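Local atomic coordinates of cytochrome c, putative (Geobacter sulfurreducens, PDB entry 2CZS), a protein that binds two covalently attached c-type hemes and probably transfers electrons, as expected of a small diheme cytochrome c. Residues A[31-36]-A[64-69]. Numbering follows the deposited sequence.
Sequences LDLDRQ and RCLFCH. With NA (sodium ion), chain E; HEM (protoporphyrin IX containing Fe), chain G; SO4 (sulfate ion), chain D.
D34 carries the polar part of this contact, reaching from its helix to the start of the short turn that holds the CxxCH heme-binding motif, C65 to H69. Its OD1 takes the backbone N-H of L66 at 3.0 Å, through the syn lone pair and at 154°. The amide of C65 is nearly as close, but its angle is too poor for a bond. The L66 side chain also closes over OD1, its CG 3.4 Å from that oxygen of D34. With chi1 at -69°, CG of D34 lies beside the backbone N, anti to the carbonyl carbon, and the carboxylate splits its work: OD2 turns to the sodium ion at 2.9 Å and passes over CA of R64. The sodium probably offsets part of the carboxylate's charge; NE of R64 stays 5.4 Å from OD2 of D34, so the two form no salt bridge.

Apolar contact flanks D34, with CD1 of L66 resting 3.7 Å from CB of L33. On the exposed side, L31 crosses the R64 chain obliquely, CD2 against CG. The R64 chain bends at chi3, which lays the guanidinium flat over the F67 ring, and NH1 makes a weak bond to sulfate O3.

Beyond the turn lies the heme: SG of C65 and SG of C68 are bonded to its CAB and CAC, and NE2 of H69 ligates the iron at 2.0 Å, with H54 as the other axial ligand.

Helix 30-37 thus sits against helix 65-68, with L33 also packing on F20 and A23 of helix 18-25. C65 touches C37, which is covalently attached to the other heme of the pair, so the contact lies where the two heme sites meet.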
ATOM      1  N   LEU A  31      -7.880  -4.540  -3.135  1.00 24.13           N
ATOM      2  CA  LEU A  31      -7.113  -5.765  -2.926  1.00 24.49           C
ATOM      3  C   LEU A  31      -6.112  -6.001  -4.066  1.00 23.81           C
ATOM      4  O   LEU A  31      -4.959  -6.363  -3.822  1.00 24.13           O
ATOM      5  CB  LEU A  31      -8.019  -6.995  -2.751  1.00 26.09           C
ATOM      6  CG  LEU A  31      -8.663  -7.250  -1.388  1.00 26.38           C
ATOM      7  CD1 LEU A  31      -9.406  -8.570  -1.497  1.00 25.47           C
ATOM      8  CD2 LEU A  31      -7.653  -7.292  -0.219  1.00 25.19           C
ATOM      9  N   ASP A  32      -6.536  -5.774  -5.307  1.00 23.51           N
ATOM     10  CA  ASP A  32      -5.610  -5.923  -6.446  1.00 24.53           C
ATOM     11  C   ASP A  32      -4.440  -4.944  -6.346  1.00 23.49           C
ATOM     12  O   ASP A  32      -3.287  -5.297  -6.606  1.00 24.59           O
ATOM     13  CB  ASP A  32      -6.325  -5.760  -7.776  1.00 26.13           C
ATOM     14  CG  ASP A  32      -7.273  -6.888  -8.055  1.00 28.72           C
ATOM     15  OD1 ASP A  32      -7.055  -7.981  -7.500  1.00 33.19           O
ATOM     16  OD2 ASP A  32      -8.256  -6.666  -8.791  1.00 31.52           O
ATOM     17  N   LEU A  33      -4.747  -3.708  -5.941  1.00 22.58           N
ATOM     18  CA  LEU A  33      -3.700  -2.725  -5.708  1.00 21.70           C
ATOM     19  C   LEU A  33      -2.781  -3.112  -4.570  1.00 20.38           C
ATOM     20  O   LEU A  33      -1.550  -3.000  -4.695  1.00 20.97           O
ATOM     21  CB  LEU A  33      -4.303  -1.340  -5.510  1.00 21.19           C
ATOM     22  CG  LEU A  33      -5.033  -0.835  -6.753  1.00 22.26           C
ATOM     23  CD1 LEU A  33      -5.756   0.464  -6.444  1.00 24.66           C
ATOM     24  CD2 LEU A  33      -4.098  -0.649  -7.942  1.00 25.49           C
ATOM     25  N   ASP A  34      -3.335  -3.595  -3.459  1.00 19.19           N
ATOM     26  CA  ASP A  34      -2.544  -4.007  -2.329  1.00 20.10           C
ATOM     27  C   ASP A  34      -1.485  -5.052  -2.729  1.00 21.50           C
ATOM     28  O   ASP A  34      -0.380  -5.046  -2.212  1.00 20.73           O
ATOM     29  CB  ASP A  34      -3.417  -4.647  -1.260  1.00 19.00           C
ATOM     30  CG  ASP A  34      -4.338  -3.699  -0.555  1.00 18.81           C
ATOM     31  OD1 ASP A  34      -4.020  -2.515  -0.371  1.00 19.38           O
ATOM     32  OD2 ASP A  34      -5.382  -4.187  -0.093  1.00 19.90           O
ATOM     33  N   ARG A  35      -1.838  -5.961  -3.644  1.00 22.60           N
ATOM     34  CA  ARG A  35      -0.913  -7.018  -4.052  1.00 24.63           C
ATOM     35  C   ARG A  35       0.297  -6.388  -4.717  1.00 24.13           C
ATOM     36  O   ARG A  35       1.404  -6.899  -4.558  1.00 26.55           O
ATOM     37  CB  ARG A  35      -1.581  -8.018  -5.022  1.00 24.84           C
ATOM     38  CG  ARG A  35      -3.010  -8.443  -4.647  1.00 27.59           C
ATOM     39  CD  ARG A  35      -3.765  -9.259  -5.749  1.00 29.09           C
ATOM     40  NE  ARG A  35      -5.038  -9.835  -5.263  1.00 26.69           N
ATOM     41  CZ  ARG A  35      -5.073 -10.809  -4.358  0.50 22.58           C
ATOM     42  NH1 ARG A  35      -3.930 -11.270  -3.880  0.50 23.76           N
ATOM     43  NH2 ARG A  35      -6.214 -11.311  -3.922  0.50 21.65           N
ATOM     44  N   GLN A  36       0.091  -5.292  -5.474  1.00 24.21           N
ATOM     45  CA  GLN A  36       1.197  -4.602  -6.156  1.00 23.29           C
ATOM     46  C   GLN A  36       2.129  -3.843  -5.213  1.00 22.88           C
ATOM     47  O   GLN A  36       3.303  -3.650  -5.526  1.00 22.75           O
ATOM     48  CB  GLN A  36       0.692  -3.680  -7.282  1.00 24.03           C
ATOM     49  CG  GLN A  36      -0.029  -4.430  -8.424  1.00 27.72           C
ATOM     50  CD  GLN A  36      -0.971  -3.553  -9.234  1.00 33.41           C
ATOM     51  OE1 GLN A  36      -0.625  -2.460  -9.651  1.00 36.15           O
ATOM     52  NE2 GLN A  36      -2.170  -4.058  -9.484  1.00 33.25           N
ATOM     53  N   ARG A  64      -3.685  -5.745   3.863  1.00 20.15           N
ATOM     54  CA  ARG A  64      -4.640  -4.780   3.301  1.00 20.72           C
ATOM     55  C   ARG A  64      -4.068  -3.349   3.446  1.00 20.49           C
ATOM     56  O   ARG A  64      -4.529  -2.567   4.297  1.00 20.35           O
ATOM     57  CB  ARG A  64      -6.029  -4.894   3.964  1.00 23.07           C
ATOM     58  CG  ARG A  64      -6.805  -6.171   3.671  1.00 24.56           C
ATOM     59  CD  ARG A  64      -8.192  -6.112   4.314  1.00 29.58           C
ATOM     60  NE  ARG A  64      -9.018  -5.027   3.787  1.00 32.34           N
ATOM     61  CZ  ARG A  64     -10.087  -4.510   4.404  1.00 33.02           C
ATOM     62  NH1 ARG A  64     -10.472  -4.955   5.598  1.00 35.13           N
ATOM     63  NH2 ARG A  64     -10.771  -3.526   3.833  1.00 33.76           N
ATOM     64  N   CYS A  65      -3.089  -3.020   2.604  1.00 19.22           N
ATOM     65  CA  CYS A  65      -2.381  -1.739   2.785  1.00 18.41           C
ATOM     66  C   CYS A  65      -3.345  -0.564   2.818  1.00 18.40           C
ATOM     67  O   CYS A  65      -3.244   0.336   3.682  1.00 19.08           O
ATOM     68  CB  CYS A  65      -1.398  -1.492   1.654  1.00 19.57           C
ATOM     69  SG  CYS A  65      -0.297  -2.856   1.277  1.00 19.81           S
ATOM     70  N   LEU A  66      -4.247  -0.548   1.845  1.00 18.52           N
ATOM     71  CA  LEU A  66      -5.087   0.596   1.552  1.00 20.19           C
ATOM     72  C   LEU A  66      -6.200   0.749   2.535  1.00 21.05           C
ATOM     73  O   LEU A  66      -6.906   1.743   2.501  1.00 23.21           O
ATOM     74  CB  LEU A  66      -5.584   0.584   0.104  1.00 19.35           C
ATOM     75  CG  LEU A  66      -4.437   0.799  -0.900  1.00 17.22           C
ATOM     76  CD1 LEU A  66      -4.961   0.498  -2.309  1.00 19.72           C
ATOM     77  CD2 LEU A  66      -3.841   2.233  -0.807  1.00 18.01           C
ATOM     78  N   PHE A  67      -6.323  -0.217   3.436  1.00 21.04           N
ATOM     79  CA  PHE A  67      -7.346  -0.157   4.462  1.00 22.38           C
ATOM     80  C   PHE A  67      -6.846   0.780   5.561  1.00 22.12           C
ATOM     81  O   PHE A  67      -7.635   1.583   6.109  1.00 23.12           O
ATOM     82  CB  PHE A  67      -7.631  -1.551   5.004  1.00 22.45           C
ATOM     83  CG  PHE A  67      -8.707  -1.578   6.021  1.00 24.15           C
ATOM     84  CD1 PHE A  67      -9.955  -1.060   5.727  1.00 26.66           C
ATOM     85  CD2 PHE A  67      -8.475  -2.131   7.272  1.00 25.52           C
ATOM     86  CE1 PHE A  67     -10.976  -1.078   6.671  1.00 27.38           C
ATOM     87  CE2 PHE A  67      -9.500  -2.155   8.228  1.00 26.04           C
ATOM     88  CZ  PHE A  67     -10.737  -1.623   7.927  1.00 29.54           C
ATOM     89  N   CYS A  68      -5.552   0.690   5.871  1.00 21.22           N
ATOM     90  CA  CYS A  68      -4.951   1.567   6.886  1.00 21.45           C
ATOM     91  C   CYS A  68      -4.277   2.795   6.318  1.00 21.42           C
ATOM     92  O   CYS A  68      -4.230   3.831   6.983  1.00 21.19           O
ATOM     93  CB  CYS A  68      -3.953   0.798   7.716  1.00 21.40           C
ATOM     94  SG  CYS A  68      -4.724  -0.651   8.460  1.00 21.74           S
ATOM     95  N   HIS A  69      -3.713   2.677   5.120  1.00 21.09           N
ATOM     96  CA  HIS A  69      -2.999   3.790   4.489  1.00 20.30           C
ATOM     97  C   HIS A  69      -3.854   4.313   3.342  1.00 21.03           C
ATOM     98  O   HIS A  69      -3.882   3.742   2.249  1.00 21.68           O
ATOM     99  CB  HIS A  69      -1.601   3.397   3.975  1.00 20.44           C
ATOM    100  CG  HIS A  69      -0.685   2.855   5.016  1.00 19.00           C
ATOM    101  ND1 HIS A  69      -0.020   3.650   5.944  1.00 18.32           N
ATOM    102  CD2 HIS A  69      -0.314   1.583   5.266  1.00 18.16           C
ATOM    103  CE1 HIS A  69       0.731   2.867   6.702  1.00 18.92           C
ATOM    104  NE2 HIS A  69       0.579   1.615   6.305  1.00 17.65           N
TER
HETATM  105 NA    NA E 302      -7.520  -2.796   1.336  1.00 22.83          NA
HETATM  106  CHA HEM G 501       3.841   2.036   8.985  1.00 22.75           C
HETATM  107  CHB HEM G 501       3.313   0.621   4.423  1.00 19.99           C
HETATM  108  CHC HEM G 501      -0.158  -2.416   5.684  1.00 20.84           C
HETATM  109  CHD HEM G 501      -0.704   0.407   9.618  1.00 22.02           C
HETATM  110  C1A HEM G 501       4.093   1.866   7.652  1.00 20.97           C
HETATM  111  C2A HEM G 501       5.214   2.368   6.889  1.00 23.26           C
HETATM  112  C3A HEM G 501       5.062   1.948   5.627  1.00 21.76           C
HETATM  113  C4A HEM G 501       3.831   1.190   5.562  1.00 19.61           C
HETATM  114  CMA HEM G 501       5.986   2.231   4.427  1.00 21.64           C
HETATM  115  CAA HEM G 501       6.372   3.220   7.487  1.00 23.56           C
HETATM  116  CBA HEM G 501       5.925   4.672   7.611  1.00 30.36           C
HETATM  117  CGA HEM G 501       7.097   5.588   7.926  1.00 35.74           C
HETATM  118  O1A HEM G 501       8.195   5.426   7.318  1.00 38.52           O
HETATM  119  O2A HEM G 501       6.934   6.500   8.791  1.00 39.64           O
HETATM  120  C1B HEM G 501       2.385  -0.364   4.336  1.00 17.35           C
HETATM  121  C2B HEM G 501       2.131  -1.208   3.178  1.00 20.62           C
HETATM  122  C3B HEM G 501       1.165  -2.061   3.561  1.00 20.17           C
HETATM  123  C4B HEM G 501       0.799  -1.798   4.926  1.00 20.06           C
HETATM  124  CMB HEM G 501       2.816  -1.086   1.795  1.00 19.28           C
HETATM  125  CAB HEM G 501       0.547  -3.233   2.750  1.00 19.47           C
HETATM  126  CBB HEM G 501       1.485  -4.200   2.464  1.00 21.05           C
HETATM  127  C1C HEM G 501      -0.687  -1.886   6.840  1.00 21.72           C
HETATM  128  C2C HEM G 501      -1.890  -2.288   7.520  1.00 20.87           C
HETATM  129  C3C HEM G 501      -2.057  -1.513   8.589  1.00 22.43           C
HETATM  130  C4C HEM G 501      -0.940  -0.562   8.647  1.00 20.22           C
HETATM  131  CMC HEM G 501      -2.806  -3.417   6.985  1.00 18.23           C
HETATM  132  CAC HEM G 501      -3.189  -1.559   9.630  1.00 25.54           C
HETATM  133  CBC HEM G 501      -3.649  -2.732  10.097  1.00 23.22           C
HETATM  134  C1D HEM G 501       0.474   1.091   9.844  1.00 20.27           C
HETATM  135  C2D HEM G 501       0.768   1.922  11.007  1.00 21.05           C
HETATM  136  C3D HEM G 501       2.186   2.421  10.828  1.00 23.13           C
HETATM  137  C4D HEM G 501       2.625   1.856   9.579  1.00 19.83           C
HETATM  138  CMD HEM G 501      -0.155   2.257  12.202  1.00 25.39           C
HETATM  139  CAD HEM G 501       2.963   3.368  11.766  1.00 25.21           C
HETATM  140  CBD HEM G 501       2.387   4.768  11.521  1.00 33.17           C
HETATM  141  CGD HEM G 501       2.740   5.263  10.139  1.00 34.74           C
HETATM  142  O1D HEM G 501       3.958   5.499   9.895  1.00 38.33           O
HETATM  143  O2D HEM G 501       1.810   5.408   9.288  1.00 31.89           O
HETATM  144  NA  HEM G 501       3.279   1.150   6.798  1.00 20.63           N
HETATM  145  NB  HEM G 501       1.593  -0.769   5.384  1.00 19.85           N
HETATM  146  NC  HEM G 501      -0.134  -0.837   7.578  1.00 19.17           N
HETATM  147  ND  HEM G 501       1.582   1.083   9.037  1.00 21.15           N
HETATM  148 FE   HEM G 501       1.559   0.113   7.208  1.00 20.48          FE
HETATM  149  S   SO4 D 203     -14.291  -3.651   6.936  0.75 41.43           S
HETATM  150  O1  SO4 D 203     -15.382  -4.327   6.229  0.75 39.70           O
HETATM  151  O2  SO4 D 203     -14.869  -2.979   8.095  0.75 39.64           O
HETATM  152  O3  SO4 D 203     -13.282  -4.644   7.334  0.75 40.98           O
HETATM  153  O4  SO4 D 203     -13.648  -2.660   6.071  0.75 41.78           O